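Local coordinates for DUF4974 domain-containing protein (PDB 4M0N), which probably acts as an anti-sigma factor of the FecR family, this chain being the part that holds its FecR and C-terminal FecR domains, at residues 28-33 with 153-158; 97-102 with 171-176. The protein carries 1 engineered substitution. All coordinates share one frame; numbering follows the deposited sequence.

Interaction 1: residues 28-33 with 153-158; sequences GEHKQV and TAWLQG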
ATOM      1  N   GLY A  28       5.254  12.272   1.443  1.00 20.12           N
ATOM      2  CA  GLY A  28       6.204  12.535   2.523  1.00 21.62           C
ATOM      3  C   GLY A  28       5.628  12.590   3.922  1.00 23.79           C
ATOM      4  O   GLY A  28       6.345  12.903   4.879  1.00 24.93           O
ATOM      5  N   GLU A  29       4.339  12.266   4.061  1.00 20.49           N
ATOM      6  CA  GLU A  29       3.633  12.356   5.334  1.00 21.21           C
ATOM      7  C   GLU A  29       2.811  11.101   5.592  1.00 21.32           C
ATOM      8  O   GLU A  29       2.653  10.246   4.703  1.00 17.68           O
ATOM      9  CB  GLU A  29       2.684  13.566   5.329  1.00 24.54           C
ATOM     10  CG  GLU A  29       3.425  14.900   5.214  1.00 27.67           C
ATOM     11  CD  GLU A  29       2.537  16.122   5.325  1.00 33.24           C
ATOM     12  OE1 GLU A  29       1.557  16.105   6.100  1.00 32.90           O
ATOM     13  OE2 GLU A  29       2.841  17.127   4.650  1.00 37.48           O
ATOM     14  N   HIS A  30       2.312  11.022   6.831  1.00 24.30           N
ATOM     15  CA  HIS A  30       1.319  10.034   7.271  1.00 25.73           C
ATOM     16  C   HIS A  30       0.231  10.750   8.042  1.00 30.74           C
ATOM     17  O   HIS A  30       0.386  11.902   8.500  1.00 29.98           O
ATOM     18  CB  HIS A  30       1.835   9.044   8.309  1.00 32.00           C
ATOM     19  CG  HIS A  30       2.857   8.081   7.821  1.00 32.04           C
ATOM     20  ND1 HIS A  30       3.576   7.293   8.696  1.00 33.90           N
ATOM     21  CD2 HIS A  30       3.312   7.789   6.582  1.00 37.91           C
ATOM     22  CE1 HIS A  30       4.436   6.559   8.013  1.00 39.75           C
ATOM     23  NE2 HIS A  30       4.299   6.845   6.727  1.00 38.21           N
ATOM     24  N   LYS A  31      -0.848  10.023   8.274  1.00 28.99           N
ATOM     25  CA  LYS A  31      -1.881  10.477   9.188  1.00 25.90           C
ATOM     26  C   LYS A  31      -2.408   9.259   9.915  1.00 24.37           C
ATOM     27  O   LYS A  31      -2.305   8.105   9.450  1.00 22.54           O
ATOM     28  CB  LYS A  31      -3.023  11.200   8.489  1.00 26.13           C
ATOM     29  CG  LYS A  31      -2.683  12.524   7.798  1.00 28.76           C
ATOM     30  CD  LYS A  31      -2.381  13.696   8.701  1.00 38.51           C
ATOM     31  CE  LYS A  31      -2.078  14.934   7.856  1.00 43.32           C
ATOM     32  NZ  LYS A  31      -3.200  15.296   6.913  1.00 42.46           N
ATOM     33  N   GLN A  32      -2.936   9.519  11.095  1.00 25.32           N
ATOM     34  CA  GLN A  32      -3.558   8.475  11.882  1.00 28.12           C
ATOM     35  C   GLN A  32      -4.849   9.072  12.328  1.00 28.09           C
ATOM     36  O   GLN A  32      -4.904  10.234  12.769  1.00 32.49           O
ATOM     37  CB  GLN A  32      -2.699   8.009  13.071  1.00 33.19           C
ATOM     38  CG  GLN A  32      -3.297   6.812  13.830  1.00 39.94           C
ATOM     39  CD  GLN A  32      -2.546   6.446  15.111  1.00 46.54           C
ATOM     40  OE1 GLN A  32      -1.315   6.368  15.122  1.00 52.58           O
ATOM     41  NE2 GLN A  32      -3.290   6.215  16.194  1.00 40.83           N
ATOM     42  N   VAL A  33      -5.906   8.299  12.201  1.00 21.17           N
ATOM     43  CA  VAL A  33      -7.210   8.755  12.614  1.00 24.40           C
ATOM     44  C   VAL A  33      -7.959   7.653  13.321  1.00 24.79           C
ATOM     45  O   VAL A  33      -7.823   6.472  13.009  1.00 25.46           O
ATOM     46  CB  VAL A  33      -8.032   9.314  11.439  1.00 27.89           C
ATOM     47  CG1 VAL A  33      -8.376   8.219  10.462  1.00 23.58           C
ATOM     48  CG2 VAL A  33      -9.304  10.001  11.921  1.00 36.86           C
ATOM     49  N   THR A 153       3.584  -3.881   6.577  1.00 20.71           N
ATOM     50  CA  THR A 153       3.135  -2.702   7.299  1.00 20.69           C
ATOM     51  C   THR A 153       4.296  -1.988   7.995  1.00 22.14           C
ATOM     52  O   THR A 153       4.077  -1.263   8.922  1.00 24.28           O
ATOM     53  CB  THR A 153       2.028  -3.039   8.331  1.00 23.64           C
ATOM     54  OG1 THR A 153       2.489  -3.986   9.315  1.00 25.72           O
ATOM     55  CG2 THR A 153       0.817  -3.604   7.598  1.00 24.10           C
ATOM     56  N   ALA A 154       5.513  -2.216   7.508  1.00 23.83           N
ATOM     57  CA  ALA A 154       6.692  -1.562   8.079  1.00 29.45           C
ATOM     58  C   ALA A 154       6.619  -0.063   7.844  1.00 24.54           C
ATOM     59  O   ALA A 154       7.214   0.727   8.589  1.00 23.37           O
ATOM     60  CB  ALA A 154       7.948  -2.114   7.450  1.00 34.22           C
ATOM     61  N   TRP A 155       5.923   0.308   6.783  1.00 22.12           N
ATOM     62  CA  TRP A 155       5.708   1.712   6.481  1.00 20.98           C
ATOM     63  C   TRP A 155       5.182   2.512   7.672  1.00 20.26           C
ATOM     64  O   TRP A 155       5.506   3.675   7.815  1.00 21.06           O
ATOM     65  CB  TRP A 155       4.846   1.895   5.232  1.00 21.56           C
ATOM     66  CG  TRP A 155       3.372   1.559   5.361  1.00 17.39           C
ATOM     67  CD1 TRP A 155       2.768   0.395   4.989  1.00 17.51           C
ATOM     68  CD2 TRP A 155       2.331   2.411   5.870  1.00 15.85           C
ATOM     69  NE1 TRP A 155       1.417   0.458   5.251  1.00 15.55           N
ATOM     70  CE2 TRP A 155       1.122   1.685   5.794  1.00 15.76           C
ATOM     71  CE3 TRP A 155       2.304   3.708   6.390  1.00 16.49           C
ATOM     72  CZ2 TRP A 155      -0.097   2.242   6.169  1.00 16.10           C
ATOM     73  CZ3 TRP A 155       1.093   4.240   6.788  1.00 19.47           C
ATOM     74  CH2 TRP A 155      -0.084   3.503   6.685  1.00 18.91           C
ATOM     75  N   LEU A 156       4.393   1.878   8.538  1.00 20.82           N
ATOM     76  CA  LEU A 156       3.878   2.520   9.734  1.00 22.89           C
ATOM     77  C   LEU A 156       5.005   3.141  10.573  1.00 24.71           C
ATOM     78  O   LEU A 156       4.806   4.207  11.144  1.00 28.09           O
ATOM     79  CB  LEU A 156       3.128   1.494  10.601  1.00 28.32           C
ATOM     80  CG  LEU A 156       1.915   0.821   9.933  1.00 28.31           C
ATOM     81  CD1 LEU A 156       1.383  -0.341  10.765  1.00 29.21           C
ATOM     82  CD2 LEU A 156       0.832   1.822   9.700  1.00 26.07           C
ATOM     83  N   GLN A 157       6.166   2.476  10.593  1.00 24.34           N
ATOM     84  CA  GLN A 157       7.330   2.889  11.411  1.00 28.18           C
ATOM     85  C   GLN A 157       8.448   3.462  10.543  1.00 26.81           C
ATOM     86  O   GLN A 157       9.581   3.600  11.018  1.00 28.76           O
ATOM     87  CB  GLN A 157       7.879   1.693  12.214  1.00 30.73           C
ATOM     88  CG  GLN A 157       6.908   1.092  13.220  1.00 39.77           C
ATOM     89  CD  GLN A 157       5.971   0.049  12.623  1.00 41.48           C
ATOM     90  OE1 GLN A 157       6.326  -0.667  11.685  1.00 47.92           O
ATOM     91  NE2 GLN A 157       4.763  -0.038  13.169  1.00 39.08           N
ATOM     92  N   GLY A 158       8.132   3.791   9.286  1.00 24.33           N
ATOM     93  CA  GLY A 158       9.092   4.338   8.342  1.00 25.96           C
ATOM     94  C   GLY A 158       9.954   3.312   7.629  1.00 28.01           C
ATOM     95  O   GLY A 158      10.987   3.647   7.062  1.00 27.84           O
TER
HETATM   96  O   HOH W   1       6.555   5.519   6.059  1.00 33.72           O

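Interaction 2: residues 97-102 with 171-176; sequences NVKAYQ and IHDLER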
ATOM      1  N   ASN A  97      -3.798  -4.399   6.100  1.00 11.82           N
ATOM      2  CA  ASN A  97      -3.338  -3.371   5.177  1.00 10.79           C
ATOM      3  C   ASN A  97      -4.015  -3.467   3.835  1.00 10.47           C
ATOM      4  O   ASN A  97      -4.180  -4.538   3.282  1.00 11.53           O
ATOM      5  CB  ASN A  97      -1.828  -3.557   4.932  1.00 12.15           C
ATOM      6  CG  ASN A  97      -1.154  -2.312   4.427  1.00 13.37           C
ATOM      7  OD1 ASN A  97      -0.903  -1.364   5.197  1.00 14.85           O
ATOM      8  ND2 ASN A  97      -0.758  -2.333   3.151  1.00 14.53           N
ATOM      9  N   VAL A  98      -4.396  -2.309   3.293  1.00 10.57           N
ATOM     10  CA  VAL A  98      -4.944  -2.224   1.948  1.00 11.54           C
ATOM     11  C   VAL A  98      -4.085  -1.224   1.203  1.00 11.72           C
ATOM     12  O   VAL A  98      -4.004  -0.054   1.569  1.00 12.86           O
ATOM     13  CB  VAL A  98      -6.390  -1.713   1.954  1.00 12.00           C
ATOM     14  CG1 VAL A  98      -6.918  -1.676   0.563  1.00 13.91           C
ATOM     15  CG2 VAL A  98      -7.277  -2.585   2.843  1.00 13.57           C
ATOM     16  N   LYS A  99      -3.414  -1.728   0.186  1.00 11.24           N
ATOM     17  CA  LYS A  99      -2.552  -0.882  -0.650  1.00 11.74           C
ATOM     18  C   LYS A  99      -3.197  -0.831  -2.003  1.00 11.80           C
ATOM     19  O   LYS A  99      -3.180  -1.824  -2.761  1.00 11.90           O
ATOM     20  CB  LYS A  99      -1.145  -1.431  -0.728  1.00 12.77           C
ATOM     21  CG  LYS A  99      -0.232  -0.484  -1.477  1.00 15.26           C
ATOM     22  CD  LYS A  99       1.165  -1.008  -1.519  1.00 19.99           C
ATOM     23  CE  LYS A  99       2.034  -0.020  -2.286  1.00 24.20           C
ATOM     24  NZ  LYS A  99       3.433  -0.458  -2.092  1.00 28.05           N
ATOM     25  N   ALA A 100      -3.763   0.325  -2.356  1.00 12.59           N
ATOM     26  CA  ALA A 100      -4.619   0.460  -3.553  1.00 12.45           C
ATOM     27  C   ALA A 100      -4.484   1.847  -4.152  1.00 13.11           C
ATOM     28  O   ALA A 100      -5.436   2.562  -4.311  1.00 13.01           O
ATOM     29  CB  ALA A 100      -6.079   0.146  -3.216  1.00 13.21           C
ATOM     30  N   TYR A 101      -3.261   2.223  -4.442  1.00 12.51           N
ATOM     31  CA  TYR A 101      -2.987   3.506  -5.081  1.00 12.60           C
ATOM     32  C   TYR A 101      -3.483   3.413  -6.527  1.00 14.40           C
ATOM     33  O   TYR A 101      -3.137   2.486  -7.293  1.00 14.98           O
ATOM     34  CB  TYR A 101      -1.491   3.835  -5.075  1.00 12.71           C
ATOM     35  CG  TYR A 101      -0.949   4.207  -3.734  1.00 12.39           C
ATOM     36  CD1 TYR A 101      -1.081   5.499  -3.236  1.00 12.97           C
ATOM     37  CD2 TYR A 101      -0.305   3.270  -2.949  1.00 11.48           C
ATOM     38  CE1 TYR A 101      -0.577   5.855  -1.998  1.00 12.67           C
ATOM     39  CE2 TYR A 101       0.213   3.624  -1.734  1.00 11.45           C
ATOM     40  CZ  TYR A 101       0.064   4.895  -1.250  1.00 11.45           C
ATOM     41  OH  TYR A 101       0.601   5.215  -0.038  1.00 13.58           O
ATOM     42  N   GLN A 102      -4.267   4.409  -6.912  1.00 15.91           N
ATOM     43  CA  GLN A 102      -4.838   4.412  -8.257  1.00 17.09           C
ATOM     44  C   GLN A 102      -3.789   4.497  -9.358  1.00 17.97           C
ATOM     45  O   GLN A 102      -4.007   3.943 -10.463  1.00 18.60           O
ATOM     46  CB  GLN A 102      -5.944   5.481  -8.380  1.00 19.87           C
ATOM     47  CG  GLN A 102      -5.482   6.918  -8.356  1.00 22.15           C
ATOM     48  CD  GLN A 102      -6.627   7.956  -8.312  1.00 27.14           C
ATOM     49  OE1 GLN A 102      -7.837   7.647  -8.315  1.00 26.96           O
ATOM     50  NE2 GLN A 102      -6.231   9.197  -8.276  1.00 26.41           N
ATOM     51  N   ILE A 171       9.609   2.367  -7.246  1.00 23.34           N
ATOM     52  CA  ILE A 171       9.807   3.786  -7.499  1.00 24.20           C
ATOM     53  C   ILE A 171       8.597   4.608  -7.079  1.00 23.06           C
ATOM     54  O   ILE A 171       8.744   5.705  -6.562  1.00 20.60           O
ATOM     55  CB  ILE A 171      10.168   4.046  -8.980  1.00 31.67           C
ATOM     56  CG1 ILE A 171      11.591   3.548  -9.237  1.00 32.58           C
ATOM     57  CG2 ILE A 171       9.999   5.507  -9.342  1.00 33.81           C
ATOM     58  CD1 ILE A 171      11.921   3.492 -10.706  1.00 41.83           C
ATOM     59  N   HIS A 172       7.396   4.087  -7.288  1.00 22.29           N
ATOM     60  CA  HIS A 172       6.217   4.808  -6.801  1.00 21.04           C
ATOM     61  C   HIS A 172       6.219   4.917  -5.267  1.00 18.04           C
ATOM     62  O   HIS A 172       5.950   5.978  -4.728  1.00 19.54           O
ATOM     63  CB  HIS A 172       4.964   4.112  -7.278  1.00 21.93           C
ATOM     64  CG  HIS A 172       4.617   4.420  -8.696  1.00 28.09           C
ATOM     65  ND1 HIS A 172       3.319   4.403  -9.166  1.00 33.41           N
ATOM     66  CD2 HIS A 172       5.394   4.786  -9.742  1.00 31.61           C
ATOM     67  CE1 HIS A 172       3.315   4.732 -10.449  1.00 30.61           C
ATOM     68  NE2 HIS A 172       4.562   4.967 -10.823  1.00 33.19           N
ATOM     69  N   ASP A 173       6.576   3.840  -4.573  1.00 18.40           N
ATOM     70  CA  ASP A 173       6.697   3.885  -3.113  1.00 18.51           C
ATOM     71  C   ASP A 173       7.708   4.924  -2.667  1.00 19.45           C
ATOM     72  O   ASP A 173       7.483   5.675  -1.694  1.00 19.63           O
ATOM     73  CB  ASP A 173       7.140   2.550  -2.523  1.00 23.42           C
ATOM     74  CG  ASP A 173       6.083   1.476  -2.606  1.00 28.29           C
ATOM     75  OD1 ASP A 173       4.915   1.786  -2.876  1.00 28.00           O
ATOM     76  OD2 ASP A 173       6.449   0.309  -2.358  1.00 34.20           O
ATOM     77  N   LEU A 174       8.847   4.967  -3.355  1.00 18.76           N
ATOM     78  CA  LEU A 174       9.879   5.940  -2.997  1.00 20.02           C
ATOM     79  C   LEU A 174       9.427   7.369  -3.237  1.00 19.32           C
ATOM     80  O   LEU A 174       9.596   8.249  -2.360  1.00 19.30           O
ATOM     81  CB  LEU A 174      11.183   5.666  -3.744  1.00 21.80           C
ATOM     82  CG  LEU A 174      11.863   4.304  -3.514  1.00 22.49           C
ATOM     83  CD1 LEU A 174      13.172   4.257  -4.290  1.00 22.78           C
ATOM     84  CD2 LEU A 174      12.096   3.981  -2.054  1.00 24.09           C
ATOM     85  N   GLU A 175       8.827   7.613  -4.395  1.00 18.92           N
ATOM     86  CA  GLU A 175       8.319   8.948  -4.681  1.00 20.70           C
ATOM     87  C   GLU A 175       7.344   9.431  -3.621  1.00 19.50           C
ATOM     88  O   GLU A 175       7.400  10.579  -3.153  1.00 20.14           O
ATOM     89  CB  GLU A 175       7.611   9.005  -6.036  1.00 23.23           C
ATOM     90  CG  GLU A 175       8.490   8.807  -7.238  1.00 27.24           C
ATOM     91  CD  GLU A 175       7.706   9.010  -8.514  1.00 31.68           C
ATOM     92  OE1 GLU A 175       6.821   8.171  -8.795  1.00 37.36           O
ATOM     93  OE2 GLU A 175       7.989   9.996  -9.212  1.00 29.37           O
ATOM     94  N   ARG A 176       6.444   8.546  -3.211  1.00 18.12           N
ATOM     95  CA  ARG A 176       5.463   8.897  -2.211  1.00 17.84           C
ATOM     96  C   ARG A 176       6.035   9.077  -0.797  1.00 18.58           C
ATOM     97  O   ARG A 176       5.643   9.988  -0.068  1.00 18.35           O
ATOM     98  CB  ARG A 176       4.374   7.829  -2.190  1.00 17.17           C
ATOM     99  CG  ARG A 176       3.505   7.896  -3.417  1.00 17.54           C
ATOM    100  CD  ARG A 176       2.283   6.993  -3.265  1.00 16.88           C
ATOM    101  NE  ARG A 176       2.660   5.590  -3.290  1.00 15.47           N
ATOM    102  CZ  ARG A 176       2.480   4.756  -4.316  1.00 15.79           C
ATOM    103  NH1 ARG A 176       1.928   5.159  -5.436  1.00 16.40           N
ATOM    104  NH2 ARG A 176       2.892   3.493  -4.219  1.00 15.97           N
TER
HETATM  105  O   HOH W   2       3.401   4.406  -0.777  1.00 16.78           O

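Interaction 1: residues 28-33 with 153-158
His30 and Trp155 meet as a T-shaped aromatic pair. The benzo edge of the indole, led by CE3 with CZ3 beside it, points into one face of the imidazole; the ring planes stand at 85° and the centroids lie 5.2 Å apart. The closest ring atoms, His30 NE2 and Trp155 CE3, are 3.7 Å from each other. Torsion explains the reach of the indole: its CG sits between the backbone N and the carbonyl carbon (chi1 72°), which swings the ring system from the short 3-10 turn around Trp155 toward His30. His30 CE1 also comes within 3.1 Å of Trp155 O, a close C-H approach tilted from the ring plane, while the in-plane edge partner is a water 2.7 Å from His30 NE2 that donates to Trp155 O at 2.8 Å. That carbonyl oxygen also accepts the backbone N-H of Gly158, closing the turn. Leu156 lays CD2 over a face of the indole near its rim, and Trp155 NE1 is satisfied by the side-chain oxygen of Asn97. A leucine in place of Trp155 would probably leave the face of His30 without its aromatic edge and Asn97 OD1 without the indole N-H. Tryptophan thus fits by combining a broad apolar surface with one directed donor, and histidine by offering both a ring face and a polar edge. The pair is an edge-to-face aromatic contact with a water bridge, joining the loop that leads into edge strand 31-34 of the antiparallel FecR sheet to the loop between helix 149-152 and strand 159-166.

Interaction 2: residues 97-102 with 171-176
A cation-pi stack joined to a salt-bridge network forms this contact, in which Lys99 near the end of strand 94-100 and Tyr101 just beyond it meet Arg176 and Asp173, one helical turn apart on helix 167-178. The guanidinium of Arg176 lies flat on one face of Tyr101, the planes only 4° apart and Arg176 CZ 3.5 Å from the ring centroid. A bend at chi3 (-69°) lets Arg176 CD cover the ring too, a CH-pi contact 3.7 Å from the Tyr101 centroid. Beside the stack, the long, extended chain of Lys99 spans the gap to the helix and delivers NZ to Asp173, with OD1 at 2.8 Å, on its syn lone pair, and OD2 in a weak bond at 3.1 Å. Asp173 OD1 also takes Arg176 NH2 at 3.0 Å, a bent bond 18° out of the guanidinium plane. The short aspartate thus sets one carboxylate oxygen between two cations and probably lets them lie close together. Arginine offers a flat face and N-H groups: NH1 bridges to Asp104 and Glu103, while NE reaches a water that donates weakly to Tyr101 OH. Tyrosine supplies a face plus a hydroxyl, which also bonds Ala45 O; its side chain comes within about 5 Å of a bound magnesium ion, near Gly46. Helix 167-178 thus docks on strand 94-100, beside Glu67 of strand 67-72, while Leu174 packs on helix 203-214.

From the N terminus, the chain passes 28-33, threads through both FecR sheets to 97-102, then reaches 153-158 and finally 171-176. Interaction 1 closes a loop of about 120 residues, from the approach to edge strand 31-34 to the loop between helix 149-152 and strand 159-166; interaction 2 closes one of about 70, from strand 94-100 to helix 167-178. The two loops cross, since their segments alternate. They also touch directly: Gly28 N lies 2.8 Å from Arg176 O, a probable hydrogen bond between the first and last segments, and Thr153 packs on Asn97. Together they tie one antiparallel sheet to the loop at 153-158 and to the first long helix of the C-terminal FecR region.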